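Local structure of hydrogenase expression/formation protein (hypb) (2WSM) at residues Lys20-Leu25 and Leu128-Arg133; Gly29-Asn34 and Cys109-Ile114. The protein probably binds and hydrolyses GTP as a metal-binding SIMIBI-class GTPase, dimerising in a GTP-dependent way during hydrogenase maturation. All blocks are in the same frame, centred on the assembly; numbering follows the deposited sequence.

Overall arrangement
Both contacts are largely buried and involve strand 31-37 of a parallel sheet, their centres about 9 Å apart. Interaction 1 seats helix 12-28 on the loop that leads into strand 132-138, whereas interaction 2 pairs strand 31-37 with strand 111-118. Strand 31-37 lies between 111-118 and 132-138, and the loop of interaction 1 reaches it from the side away from interaction 2: Asn131 N lies 2.9 Å from Ala32 O, a probable hydrogen bond. Their chemistry differs with place. Interaction 1 relies on side-chain N-H groups gripping loop carbonyls, with charges close by; interaction 2 relies on backbone ladder bonds flanked by aliphatic side chains and buries more surface, 457 against 273 Å².

Interaction 1 of 2, residues Lys20-Leu25 and Leu128-Arg133; sequences KNREAL and LGENYR
The guanidinium of Arg22 lays one face against Gly129, whose CA sits 3.3 Å above the plane and displaced toward the rim. At its edge, water 1 lies in plane and donates to Glu130 O, while Arg22 NH2 gives a hydrogen bond to that same carbonyl (NH2 to O 3.1 Å), tilted 17° out of the guanidinium plane. A bend at chi3 (-77°) sets NE off the line of the chain, and CZ then lies 3.6 Å from Gly129 CA; Asp127 takes NH2 in a salt bridge. The guanidinium of Arg133 carries Glu130 CG over the centre of one face, and Arg133 NH1 bridges to Glu130 OE1 at 2.8 Å. Arg22 NH2 and Arg133 NH2 stand 4.1 Å apart, a like-charge approach that the nearby carboxylates probably ease. This packs the N-terminal helix onto the loop entering strand 132-138 of the P-loop NTPase fold, with Gly129 at the closest backbone approach: a CB there would clash with Asn21 CB, and its positive phi also favours glycine. Asn21 ND2 donates a hydrogen bond to Leu128 O (ND2 to O 3.1 Å), which lies 2° out of the amide plane, and ND2 also hydrogen-bonds Ala96 O. Leu25 sets CD1 3.3 Å from Gly129 O. An alanine in place of Arg22 would probably cost Asp127 its salt bridge, leaving the weak, long pairing with Arg133, and Glu130 O its NH2 donor.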
loop_
_atom_site.group_PDB
_atom_site.type_symbol
_atom_site.label_atom_id
_atom_site.label_comp_id
_atom_site.label_asym_id
_atom_site.label_seq_id
_atom_site.Cartn_x
_atom_site.Cartn_y
_atom_site.Cartn_z
ATOM N N LYS A 20 -12.970 5.479 17.260
ATOM C CA LYS A 20 -14.304 5.021 17.646
ATOM C C LYS A 20 -14.403 3.496 17.618
ATOM O O LYS A 20 -15.002 2.885 18.511
ATOM C CB LYS A 20 -15.379 5.638 16.749
ATOM C CG LYS A 20 -15.551 7.136 16.928
ATOM C CD LYS A 20 -16.216 7.749 15.709
ATOM C CE LYS A 20 -17.726 7.570 15.744
ATOM N NZ LYS A 20 -18.395 8.695 16.462
ATOM N N ASN A 21 -13.810 2.886 16.594
ATOM C CA ASN A 21 -13.797 1.435 16.494
ATOM C C ASN A 21 -13.056 0.839 17.681
ATOM O O ASN A 21 -13.492 -0.160 18.263
ATOM C CB ASN A 21 -13.183 0.972 15.169
ATOM C CG ASN A 21 -14.034 1.356 13.963
ATOM O OD1 ASN A 21 -15.184 1.778 14.106
ATOM N ND2 ASN A 21 -13.464 1.223 12.768
ATOM N N ARG A 22 -11.950 1.476 18.050
ATOM C CA ARG A 22 -11.122 1.019 19.165
ATOM C C ARG A 22 -11.870 1.131 20.499
ATOM O O ARG A 22 -11.877 0.194 21.299
ATOM C CB ARG A 22 -9.802 1.799 19.198
ATOM C CG ARG A 22 -8.808 1.320 20.240
ATOM C CD ARG A 22 -7.394 1.851 19.965
ATOM N NE ARG A 22 -6.730 1.115 18.887
ATOM C CZ ARG A 22 -6.540 1.583 17.654
ATOM N NH1 ARG A 22 -6.953 2.799 17.329
ATOM N NH2 ARG A 22 -5.930 0.834 16.745
ATOM N N GLU A 23 -12.526 2.261 20.728
ATOM C CA GLU A 23 -13.306 2.425 21.954
ATOM C C GLU A 23 -14.452 1.422 22.028
ATOM O O GLU A 23 -14.687 0.822 23.076
ATOM C CB GLU A 23 -13.827 3.858 22.088
ATOM C CG GLU A 23 -14.696 4.107 23.323
ATOM C CD GLU A 23 -14.131 3.500 24.607
ATOM O OE1 GLU A 23 -12.908 3.270 24.694
ATOM O OE2 GLU A 23 -14.924 3.250 25.542
ATOM N N ALA A 24 -15.156 1.237 20.912
ATOM C CA ALA A 24 -16.269 0.301 20.868
ATOM C C ALA A 24 -15.776 -1.105 21.166
ATOM O O ALA A 24 -16.387 -1.835 21.941
ATOM C CB ALA A 24 -16.964 0.352 19.509
ATOM N N LEU A 25 -14.652 -1.476 20.559
ATOM C CA LEU A 25 -14.028 -2.763 20.838
ATOM C C LEU A 25 -13.639 -2.893 22.311
ATOM O O LEU A 25 -13.688 -3.983 22.883
ATOM C CB LEU A 25 -12.798 -2.961 19.952
ATOM C CG LEU A 25 -13.059 -3.272 18.477
ATOM C CD1 LEU A 25 -11.821 -2.983 17.648
ATOM C CD2 LEU A 25 -13.501 -4.727 18.311
ATOM N N LEU A 128 -7.433 0.326 11.515
ATOM C CA LEU A 128 -8.823 -0.110 11.542
ATOM C C LEU A 128 -9.426 0.081 12.931
ATOM O O LEU A 128 -10.647 0.063 13.096
ATOM C CB LEU A 128 -8.931 -1.581 11.120
ATOM C CG LEU A 128 -8.344 -1.935 9.748
ATOM C CD1 LEU A 128 -8.628 -3.386 9.397
ATOM C CD2 LEU A 128 -8.889 -1.001 8.672
ATOM N N GLY A 129 -8.560 0.265 13.924
ATOM C CA GLY A 129 -8.975 0.347 15.310
ATOM C C GLY A 129 -8.663 -0.956 16.010
ATOM O O GLY A 129 -9.122 -1.208 17.125
ATOM N N GLU A 130 -7.863 -1.783 15.343
ATOM C CA GLU A 130 -7.536 -3.123 15.820
ATOM C C GLU A 130 -6.560 -3.161 17.004
ATOM O O GLU A 130 -5.800 -2.226 17.236
ATOM C CB GLU A 130 -6.978 -3.960 14.664
ATOM C CG GLU A 130 -5.588 -3.570 14.218
ATOM C CD GLU A 130 -5.573 -2.470 13.166
ATOM O OE1 GLU A 130 -4.603 -2.413 12.389
ATOM O OE2 GLU A 130 -6.514 -1.658 13.109
ATOM N N ASN A 131 -6.601 -4.263 17.743
ATOM C CA ASN A 131 -5.663 -4.540 18.829
ATOM C C ASN A 131 -4.288 -5.035 18.341
ATOM O O ASN A 131 -3.253 -4.656 18.887
ATOM C CB ASN A 131 -6.254 -5.582 19.794
ATOM C CG ASN A 131 -7.601 -5.166 20.361
ATOM O OD1 ASN A 131 -8.573 -4.967 19.624
ATOM N ND2 ASN A 131 -7.670 -5.047 21.683
ATOM N N TYR A 132 -4.284 -5.898 17.329
ATOM C CA TYR A 132 -3.047 -6.480 16.817
ATOM C C TYR A 132 -3.025 -6.608 15.299
ATOM O O TYR A 132 -4.055 -6.784 14.658
ATOM C CB TYR A 132 -2.790 -7.853 17.448
ATOM C CG TYR A 132 -2.702 -7.786 18.947
ATOM C CD1 TYR A 132 -3.843 -7.912 19.733
ATOM C CD2 TYR A 132 -1.484 -7.570 19.580
ATOM C CE1 TYR A 132 -3.774 -7.831 21.108
ATOM C CE2 TYR A 132 -1.400 -7.487 20.959
ATOM C CZ TYR A 132 -2.552 -7.617 21.716
ATOM O OH TYR A 132 -2.485 -7.542 23.086
ATOM N N ARG A 133 -1.828 -6.532 14.739
ATOM C CA ARG A 133 -1.634 -6.674 13.310
ATOM C C ARG A 133 -0.844 -7.946 13.032
ATOM O O ARG A 133 0.218 -8.176 13.611
ATOM C CB ARG A 133 -0.875 -5.465 12.764
ATOM C CG ARG A 133 -1.728 -4.219 12.550
ATOM C CD ARG A 133 -1.109 -2.985 13.213
ATOM N NE ARG A 133 -1.613 -2.856 14.581
ATOM C CZ ARG A 133 -2.480 -1.929 14.983
ATOM N NH1 ARG A 133 -2.927 -1.011 14.134
ATOM N NH2 ARG A 133 -2.886 -1.910 16.245
HETATM O O HOH W 1 -6.287 -1.166 19.936
#

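Interaction 2 of 2, residues Gly29-Asn34 and Cys109-Ile114; sequences GTVAVN and CDLLLI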
loop_
_atom_site.group_PDB
_atom_site.type_symbol
_atom_site.label_atom_id
_atom_site.label_comp_id
_atom_site.label_asym_id
_atom_site.label_seq_id
_atom_site.Cartn_x
_atom_site.Cartn_y
_atom_site.Cartn_z
ATOM N N GLY A 29 -15.017 -5.599 25.115
ATOM C CA GLY A 29 -13.975 -6.544 25.486
ATOM C C GLY A 29 -13.606 -7.484 24.349
ATOM O O GLY A 29 -13.026 -8.551 24.572
ATOM N N THR A 30 -13.945 -7.086 23.127
ATOM C CA THR A 30 -13.609 -7.848 21.935
ATOM C C THR A 30 -12.184 -7.530 21.503
ATOM O O THR A 30 -11.817 -6.372 21.398
ATOM C CB THR A 30 -14.573 -7.510 20.765
ATOM O OG1 THR A 30 -15.915 -7.840 21.136
ATOM C CG2 THR A 30 -14.198 -8.288 19.504
ATOM N N VAL A 31 -11.373 -8.553 21.267
ATOM C CA VAL A 31 -10.030 -8.322 20.744
ATOM C C VAL A 31 -10.042 -8.524 19.235
ATOM O O VAL A 31 -10.469 -9.567 18.753
ATOM C CB VAL A 31 -8.986 -9.240 21.404
ATOM C CG1 VAL A 31 -7.645 -9.147 20.675
ATOM C CG2 VAL A 31 -8.821 -8.875 22.871
ATOM N N ALA A 32 -9.599 -7.513 18.496
ATOM C CA ALA A 32 -9.629 -7.559 17.036
ATOM C C ALA A 32 -8.235 -7.669 16.424
ATOM O O ALA A 32 -7.300 -6.957 16.814
ATOM C CB ALA A 32 -10.357 -6.343 16.469
ATOM N N VAL A 33 -8.118 -8.564 15.451
ATOM C CA VAL A 33 -6.859 -8.814 14.758
ATOM C C VAL A 33 -7.001 -8.481 13.278
ATOM O O VAL A 33 -7.845 -9.050 12.576
ATOM C CB VAL A 33 -6.440 -10.285 14.890
ATOM C CG1 VAL A 33 -5.069 -10.526 14.233
ATOM C CG2 VAL A 33 -6.434 -10.690 16.352
ATOM N N ASN A 34 -6.174 -7.549 12.822
ATOM C CA ASN A 34 -6.103 -7.170 11.428
ATOM C C ASN A 34 -5.125 -8.114 10.731
ATOM O O ASN A 34 -3.918 -8.037 10.952
ATOM C CB ASN A 34 -5.624 -5.711 11.337
ATOM C CG ASN A 34 -5.408 -5.238 9.916
ATOM O OD1 ASN A 34 -5.747 -5.924 8.958
ATOM N ND2 ASN A 34 -4.847 -4.039 9.776
ATOM N N CYS A 109 -18.516 -11.150 20.337
ATOM C CA CYS A 109 -17.375 -12.043 20.136
ATOM C C CYS A 109 -16.206 -11.662 21.042
ATOM O O CYS A 109 -15.961 -10.485 21.296
ATOM C CB CYS A 109 -16.929 -12.047 18.668
ATOM S SG CYS A 109 -18.233 -12.417 17.447
ATOM N N ASP A 110 -15.490 -12.664 21.538
ATOM C CA ASP A 110 -14.267 -12.422 22.290
ATOM C C ASP A 110 -13.168 -12.003 21.330
ATOM O O ASP A 110 -12.346 -11.143 21.632
ATOM C CB ASP A 110 -13.830 -13.691 23.029
ATOM C CG ASP A 110 -14.935 -14.274 23.883
ATOM O OD1 ASP A 110 -15.737 -13.488 24.431
ATOM O OD2 ASP A 110 -15.000 -15.516 23.999
ATOM N N LEU A 111 -13.174 -12.620 20.158
ATOM C CA LEU A 111 -12.106 -12.442 19.193
ATOM C C LEU A 111 -12.701 -12.177 17.817
ATOM O O LEU A 111 -13.507 -12.967 17.322
ATOM C CB LEU A 111 -11.233 -13.699 19.167
ATOM C CG LEU A 111 -10.084 -13.771 18.158
ATOM C CD1 LEU A 111 -8.989 -12.789 18.533
ATOM C CD2 LEU A 111 -9.542 -15.195 18.085
ATOM N N LEU A 112 -12.309 -11.057 17.218
ATOM C CA LEU A 112 -12.743 -10.688 15.881
ATOM C C LEU A 112 -11.585 -10.747 14.885
ATOM O O LEU A 112 -10.670 -9.910 14.917
ATOM C CB LEU A 112 -13.328 -9.278 15.882
ATOM C CG LEU A 112 -13.803 -8.764 14.522
ATOM C CD1 LEU A 112 -14.921 -9.636 13.979
ATOM C CD2 LEU A 112 -14.261 -7.327 14.642
ATOM N N LEU A 113 -11.630 -11.737 14.003
ATOM C CA LEU A 113 -10.588 -11.919 12.997
ATOM C C LEU A 113 -10.912 -11.142 11.722
ATOM O O LEU A 113 -11.895 -11.427 11.039
ATOM C CB LEU A 113 -10.389 -13.406 12.710
ATOM C CG LEU A 113 -9.978 -14.175 13.970
ATOM C CD1 LEU A 113 -9.956 -15.688 13.747
ATOM C CD2 LEU A 113 -8.641 -13.682 14.491
ATOM N N ILE A 114 -10.088 -10.146 11.421
ATOM C CA ILE A 114 -10.324 -9.278 10.279
ATOM C C ILE A 114 -9.326 -9.536 9.153
ATOM O O ILE A 114 -8.138 -9.198 9.246
ATOM C CB ILE A 114 -10.277 -7.795 10.672
ATOM C CG1 ILE A 114 -11.225 -7.524 11.849
ATOM C CG2 ILE A 114 -10.629 -6.920 9.480
ATOM C CD1 ILE A 114 -11.338 -6.052 12.228
HETATM O O HOH W 2 -11.487 -10.723 24.194
#
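Leu111 and Val33 meet in the apolar centre, where their side chains cross obliquely, with Leu111 CD1 4.0 Å from Val33 CG2. Leu113 lies alongside Val33, pointing the same way, with CD2 4.1 Å from Val33 CB; the first torsions of the two leucines differ, CG being anti to the backbone N in Leu111 (chi1 177°) and anti to the carbonyl carbon in Leu113, yet a branch of each reaches Val33. Helix 201-212 packs on this face, through Ile211 and Leu212. On the opposite face Ala32 CB lies 4.2 Å from Leu112 CB, and Thr30 CG2 also touches Leu112 CB; Leu25 of helix 12-28 packs on Thr30 and Ala32. The strands are parallel neighbours in the central sheet of a P-loop NTPase fold, the axes of 31-34 and 111-114 approaching to 4.7 Å at 15°. Strand 31-37 runs on to a probable Walker A loop. The ladder is regular: Val31 N to Asp110 O, Leu112 N to Val31 O, Val33 N to Leu112 O and Ile114 N to Val33 O are hydrogen bonds of 2.8 to 2.9 Å. Beyond it, where a Schellman motif with Gly29 as C-prime residue ends helix 12-28, the hydroxyl of Thr30 donates a hydrogen bond to Cys109 O (OG1 to O 2.7 Å), nearly along the C=O axis. Thr30 OG1 also hydrogen-bonds Ser28. At the rim, water 2 donates to both Gly29 O and Asp110 O.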